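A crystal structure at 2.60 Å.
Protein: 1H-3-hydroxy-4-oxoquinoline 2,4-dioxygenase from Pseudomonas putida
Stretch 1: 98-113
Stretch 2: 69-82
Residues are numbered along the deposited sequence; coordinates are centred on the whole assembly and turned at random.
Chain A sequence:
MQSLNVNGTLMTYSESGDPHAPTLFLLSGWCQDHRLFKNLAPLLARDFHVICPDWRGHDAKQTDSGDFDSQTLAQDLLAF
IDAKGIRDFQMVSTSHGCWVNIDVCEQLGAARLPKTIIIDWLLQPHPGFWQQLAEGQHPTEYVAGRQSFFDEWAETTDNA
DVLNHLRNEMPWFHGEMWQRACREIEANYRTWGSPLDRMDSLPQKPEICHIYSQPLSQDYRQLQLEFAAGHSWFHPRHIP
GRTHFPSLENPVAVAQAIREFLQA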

# COMPACT_ATOMS: atom_id res chain seq x y z
N CYS A 98 -3.56 0.81 1.10
CA CYS A 98 -4.50 1.75 0.55
C CYS A 98 -5.68 2.10 1.45
O CYS A 98 -6.05 3.30 1.54
CB CYS A 98 -4.99 1.20 -0.77
SG CYS A 98 -3.56 0.79 -1.86
N TRP A 99 -6.29 1.10 2.08
CA TRP A 99 -7.25 1.34 3.16
C TRP A 99 -6.75 2.49 4.08
O TRP A 99 -7.53 3.39 4.41
CB TRP A 99 -7.48 0.09 4.03
CG TRP A 99 -7.98 -1.09 3.34
CD1 TRP A 99 -7.27 -2.20 2.98
CD2 TRP A 99 -9.33 -1.29 2.90
NE1 TRP A 99 -8.10 -3.08 2.31
CE2 TRP A 99 -9.36 -2.55 2.24
CE3 TRP A 99 -10.51 -0.52 2.95
CZ2 TRP A 99 -10.52 -3.06 1.66
CZ3 TRP A 99 -11.68 -1.04 2.36
CH2 TRP A 99 -11.67 -2.30 1.73
N VAL A 100 -5.48 2.46 4.49
CA VAL A 100 -4.89 3.58 5.28
C VAL A 100 -4.85 4.92 4.49
O VAL A 100 -5.30 5.96 4.97
CB VAL A 100 -3.45 3.21 5.80
CG1 VAL A 100 -2.83 4.33 6.60
CG2 VAL A 100 -3.47 1.87 6.58
N ASN A 101 -4.31 4.87 3.29
CA ASN A 101 -4.31 5.99 2.35
C ASN A 101 -5.68 6.70 2.26
O ASN A 101 -5.79 7.91 2.53
CB ASN A 101 -3.87 5.46 0.98
CG ASN A 101 -3.59 6.56 -0.01
OD1 ASN A 101 -4.04 7.71 0.15
ND2 ASN A 101 -2.85 6.22 -1.07
N ILE A 102 -6.72 5.94 1.91
CA ILE A 102 -8.03 6.53 1.76
C ILE A 102 -8.59 7.07 3.07
O ILE A 102 -9.31 8.08 3.08
CB ILE A 102 -8.99 5.56 1.07
CG1 ILE A 102 -8.44 5.27 -0.30
CG2 ILE A 102 -10.37 6.17 0.87
CD1 ILE A 102 -8.24 6.49 -1.14
N ASP A 103 -8.24 6.43 4.17
CA ASP A 103 -8.67 6.93 5.48
C ASP A 103 -8.15 8.35 5.69
O ASP A 103 -8.85 9.23 6.22
CB ASP A 103 -8.19 6.02 6.61
CG ASP A 103 -9.09 6.10 7.85
OD1 ASP A 103 -10.33 6.07 7.68
OD2 ASP A 103 -8.58 6.18 9.00
N VAL A 104 -6.92 8.59 5.25
CA VAL A 104 -6.29 9.86 5.51
C VAL A 104 -6.90 10.88 4.57
O VAL A 104 -7.19 11.99 4.99
CB VAL A 104 -4.78 9.77 5.41
CG1 VAL A 104 -4.17 11.13 5.38
CG2 VAL A 104 -4.25 8.97 6.57
N CYS A 105 -7.14 10.49 3.33
CA CYS A 105 -7.83 11.38 2.40
C CYS A 105 -9.17 11.78 2.96
O CYS A 105 -9.67 12.86 2.66
CB CYS A 105 -8.03 10.72 1.05
SG CYS A 105 -6.56 10.71 0.00
N GLU A 106 -9.75 10.90 3.78
CA GLU A 106 -11.05 11.16 4.39
C GLU A 106 -10.93 11.93 5.70
O GLU A 106 -11.82 12.72 6.02
CB GLU A 106 -11.83 9.85 4.63
CG GLU A 106 -13.35 10.04 4.87
CD GLU A 106 -14.04 8.82 5.54
OE1 GLU A 106 -13.47 7.71 5.49
OE2 GLU A 106 -15.15 8.97 6.11
N GLN A 107 -9.84 11.71 6.44
CA GLN A 107 -9.65 12.35 7.75
C GLN A 107 -9.27 13.80 7.57
O GLN A 107 -9.93 14.68 8.11
CB GLN A 107 -8.65 11.60 8.64
CG GLN A 107 -9.26 10.38 9.42
CD GLN A 107 -8.43 9.95 10.66
OE1 GLN A 107 -8.07 8.77 10.80
NE2 GLN A 107 -8.11 10.91 11.53
N LEU A 108 -8.22 14.05 6.80
CA LEU A 108 -7.86 15.39 6.29
C LEU A 108 -8.80 15.81 5.15
O LEU A 108 -9.66 15.02 4.73
CB LEU A 108 -6.45 15.34 5.74
CG LEU A 108 -5.21 15.37 6.65
CD1 LEU A 108 -5.33 14.59 7.97
CD2 LEU A 108 -4.05 14.84 5.83
N GLY A 109 -8.65 17.04 4.64
CA GLY A 109 -9.51 17.48 3.52
C GLY A 109 -9.49 16.58 2.26
O GLY A 109 -8.70 15.64 2.17
N ALA A 110 -10.37 16.84 1.29
CA ALA A 110 -10.02 16.55 -0.09
C ALA A 110 -9.30 17.79 -0.55
O ALA A 110 -8.21 17.73 -1.11
CB ALA A 110 -11.24 16.34 -0.92
N ALA A 111 -9.91 18.93 -0.27
CA ALA A 111 -9.29 20.23 -0.45
C ALA A 111 -7.82 20.15 -0.07
O ALA A 111 -6.97 20.51 -0.87
CB ALA A 111 -10.01 21.26 0.40
N ARG A 112 -7.52 19.64 1.12
CA ARG A 112 -6.14 19.48 1.60
C ARG A 112 -5.27 18.60 0.67
O ARG A 112 -4.31 19.06 0.05
CB ARG A 112 -6.18 18.85 2.98
CG ARG A 112 -4.90 18.96 3.78
CD ARG A 112 -4.95 20.14 4.73
NE ARG A 112 -4.15 19.91 5.94
CZ ARG A 112 -2.85 19.63 5.96
NH1 ARG A 112 -2.16 19.49 4.83
NH2 ARG A 112 -2.21 19.47 7.11
N LEU A 113 -5.58 17.32 0.57
CA LEU A 113 -4.89 16.55 -0.43
C LEU A 113 -5.84 16.06 -1.53
O LEU A 113 -6.58 15.08 -1.34
CB LEU A 113 -4.05 15.44 0.19
CG LEU A 113 -4.57 14.69 1.38
CD1 LEU A 113 -5.64 13.82 0.88
CD2 LEU A 113 -3.43 13.86 1.88
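Stretch 2 (69-82) DSQTLAQDLLAFID

Two helices that are far from parallel can still pack closely when a small residue occupies the point where they cross, and this dioxygenase offers a compact example. Stretch 1 is helical from Cys98 to Gln107, the continuation of a helix that begins earlier in the chain; its i to i+4 ladder includes Asp103 N to Trp99 O at 3.1 Å and Gln107 N to Asp103 O at 2.7 Å. Leu108 still donates its backbone N to Val104 O at 2.9 Å, but it is the first residue to leave helical phi/psi, and a loop carries the chain on to Leu113. In stretch 2, Asp69 stands at the N-cap position without making a capping bond through its side chain. Asp69 O accepts a hydrogen bond from Thr72 OG1 at 3.2 Å, and a helix begins at Ser70.

The two helix axes approach to 8.8 Å, with an angle of 60° between their N-to-C directions and a signed crossing angle of -60°. Stretch 2 therefore runs obliquely over stretch 1 in broadly the same sense, and its successive turns meet successively later residues of the partner. The backbones draw nearest at Val100 and Ala74, whose CA atoms are 5.3 Å apart.

Ala74 is the knob of this packing. Its methyl group sits in a hole formed by Val100, Asp103, Val104 and Gln107, the classic i, i+3, i+4, i+7 set on one helical face. Ala74 CB lies 4.4 Å from both Val100 CG1 and Val104 CG2, 3.4 Å from Asp103 OD2 and 4.0 Å from Gln107 OE1, so the hole has apolar and polar walls. The alanine side chain ends at CB, and the backbone here is close: Val100 CG1 is 3.6 Å from Ala74 N.

On the N-terminal side of this knob, Val100 CG2 rests 3.8 Å from Ser70 O and 4.0 Å from Leu73 CB, while Trp99 CB lies 4.0 Å from Ser70 OG. The Trp99 side chain starts toward stretch 2, but its end leads away. Farther along, Val104 continues the apolar seam, its CG1 4.1 Å from Leu78 CD2 and its CG2 4.5 Å from Leu77 CD1. The side chains of Leu78 and Leu108 are also neighbours, although their closest atoms are too close in the model to interpret.

Polar groups contribute little directional bonding. Gln75 CA-to-CB points away from stretch 1, yet the end of its side chain comes nearer, and Gln75 NE2 donates a weak hydrogen bond to Gln107 OE1 at 3.1 Å, with an N-H...acceptor angle of 132°. At the far end, Arg112 NH2 approaches Ile81 CD1 to 4.3 Å. In all, 574 Å² is buried, counting both sides, with Val100 and Leu78 the most covered residues and Ala74 as the knob.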

# COMPACT_ATOMS: atom_id res chain seq x y z
N ASP A 69 -5.82 -1.51 14.97
CA ASP A 69 -6.67 -1.37 13.78
C ASP A 69 -5.82 -0.82 12.63
O ASP A 69 -4.78 -0.15 12.84
CB ASP A 69 -7.81 -0.35 14.01
CG ASP A 69 -9.10 -0.95 14.66
OD1 ASP A 69 -9.60 -2.04 14.26
OD2 ASP A 69 -9.68 -0.26 15.54
N SER A 70 -6.32 -1.09 11.43
CA SER A 70 -5.99 -0.38 10.20
C SER A 70 -6.26 1.13 10.35
O SER A 70 -5.70 1.96 9.60
CB SER A 70 -6.80 -0.94 9.01
OG SER A 70 -7.10 0.04 8.03
N GLN A 71 -7.12 1.47 11.31
CA GLN A 71 -7.44 2.87 11.65
C GLN A 71 -6.42 3.58 12.55
O GLN A 71 -6.28 4.80 12.45
CB GLN A 71 -8.86 3.01 12.21
CG GLN A 71 -9.87 3.27 11.13
CD GLN A 71 -11.22 2.75 11.48
OE1 GLN A 71 -11.39 2.00 12.45
NE2 GLN A 71 -12.22 3.15 10.70
N THR A 72 -5.74 2.82 13.40
CA THR A 72 -4.64 3.41 14.18
C THR A 72 -3.41 3.63 13.29
O THR A 72 -2.62 4.52 13.60
CB THR A 72 -4.28 2.61 15.47
OG1 THR A 72 -3.38 1.54 15.15
CG2 THR A 72 -5.53 2.05 16.14
N LEU A 73 -3.25 2.85 12.19
CA LEU A 73 -2.08 3.04 11.31
C LEU A 73 -2.16 4.39 10.65
O LEU A 73 -1.17 5.11 10.58
CB LEU A 73 -1.92 1.95 10.27
CG LEU A 73 -1.37 0.63 10.79
CD1 LEU A 73 -1.26 -0.38 9.64
CD2 LEU A 73 -0.06 0.82 11.41
N ALA A 74 -3.37 4.71 10.17
CA ALA A 74 -3.80 6.07 9.84
C ALA A 74 -3.39 7.10 10.89
O ALA A 74 -2.83 8.16 10.57
CB ALA A 74 -5.29 6.11 9.73
N GLN A 75 -3.72 6.80 12.14
CA GLN A 75 -3.43 7.71 13.21
C GLN A 75 -1.92 7.96 13.34
O GLN A 75 -1.48 9.10 13.49
CB GLN A 75 -4.04 7.16 14.49
CG GLN A 75 -5.54 7.29 14.52
CD GLN A 75 -5.95 8.74 14.62
OE1 GLN A 75 -5.78 9.38 15.75
NE2 GLN A 75 -6.45 9.30 13.43
N ASP A 76 -1.15 6.87 13.28
CA ASP A 76 0.30 6.91 13.11
C ASP A 76 0.73 7.99 12.11
O ASP A 76 1.39 8.98 12.48
CB ASP A 76 0.80 5.53 12.63
CG ASP A 76 0.60 4.43 13.67
OD1 ASP A 76 0.17 4.94 14.96
OD2 ASP A 76 0.95 3.15 13.27
N LEU A 77 0.34 7.81 10.86
CA LEU A 77 0.74 8.70 9.81
C LEU A 77 0.29 10.15 10.05
O LEU A 77 0.96 11.08 9.59
CB LEU A 77 0.21 8.19 8.47
CG LEU A 77 1.06 8.32 7.21
CD1 LEU A 77 0.13 8.13 6.07
CD2 LEU A 77 1.78 9.66 7.05
N LEU A 78 -0.86 10.34 10.70
CA LEU A 78 -1.35 11.70 10.97
C LEU A 78 -0.51 12.42 12.06
O LEU A 78 -0.28 13.65 12.03
CB LEU A 78 -2.82 11.65 11.38
CG LEU A 78 -3.85 11.33 10.30
CD1 LEU A 78 -5.19 11.20 10.97
CD2 LEU A 78 -3.93 12.40 9.24
N ALA A 79 -0.03 11.63 13.01
CA ALA A 79 0.89 12.09 14.01
C ALA A 79 2.30 12.23 13.39
O ALA A 79 3.24 12.73 14.05
CB ALA A 79 0.88 11.10 15.15
N PHE A 80 2.45 11.81 12.12
CA PHE A 80 3.73 11.93 11.39
C PHE A 80 3.84 13.30 10.75
O PHE A 80 4.61 14.13 11.23
CB PHE A 80 3.87 10.83 10.34
CG PHE A 80 5.18 10.14 10.40
CD1 PHE A 80 5.50 9.35 11.51
CD2 PHE A 80 6.12 10.30 9.37
CE1 PHE A 80 6.72 8.70 11.60
CE2 PHE A 80 7.35 9.66 9.44
CZ PHE A 80 7.65 8.85 10.57
N ILE A 81 3.05 13.52 9.69
CA ILE A 81 2.87 14.82 9.03
C ILE A 81 2.94 16.06 9.97
O ILE A 81 3.59 17.08 9.64
CB ILE A 81 1.54 14.87 8.17
CG1 ILE A 81 0.27 15.05 9.05
CG2 ILE A 81 1.38 13.62 7.21
CD1 ILE A 81 -0.09 16.53 9.41
N ASP A 82 2.26 15.95 11.12
CA ASP A 82 2.21 16.97 12.15
C ASP A 82 3.57 17.08 12.85
O ASP A 82 4.15 18.15 12.89
CB ASP A 82 1.06 16.65 13.13
CG ASP A 82 1.18 17.36 14.52
OD1 ASP A 82 2.32 17.64 15.04
OD2 ASP A 82 0.08 17.61 15.13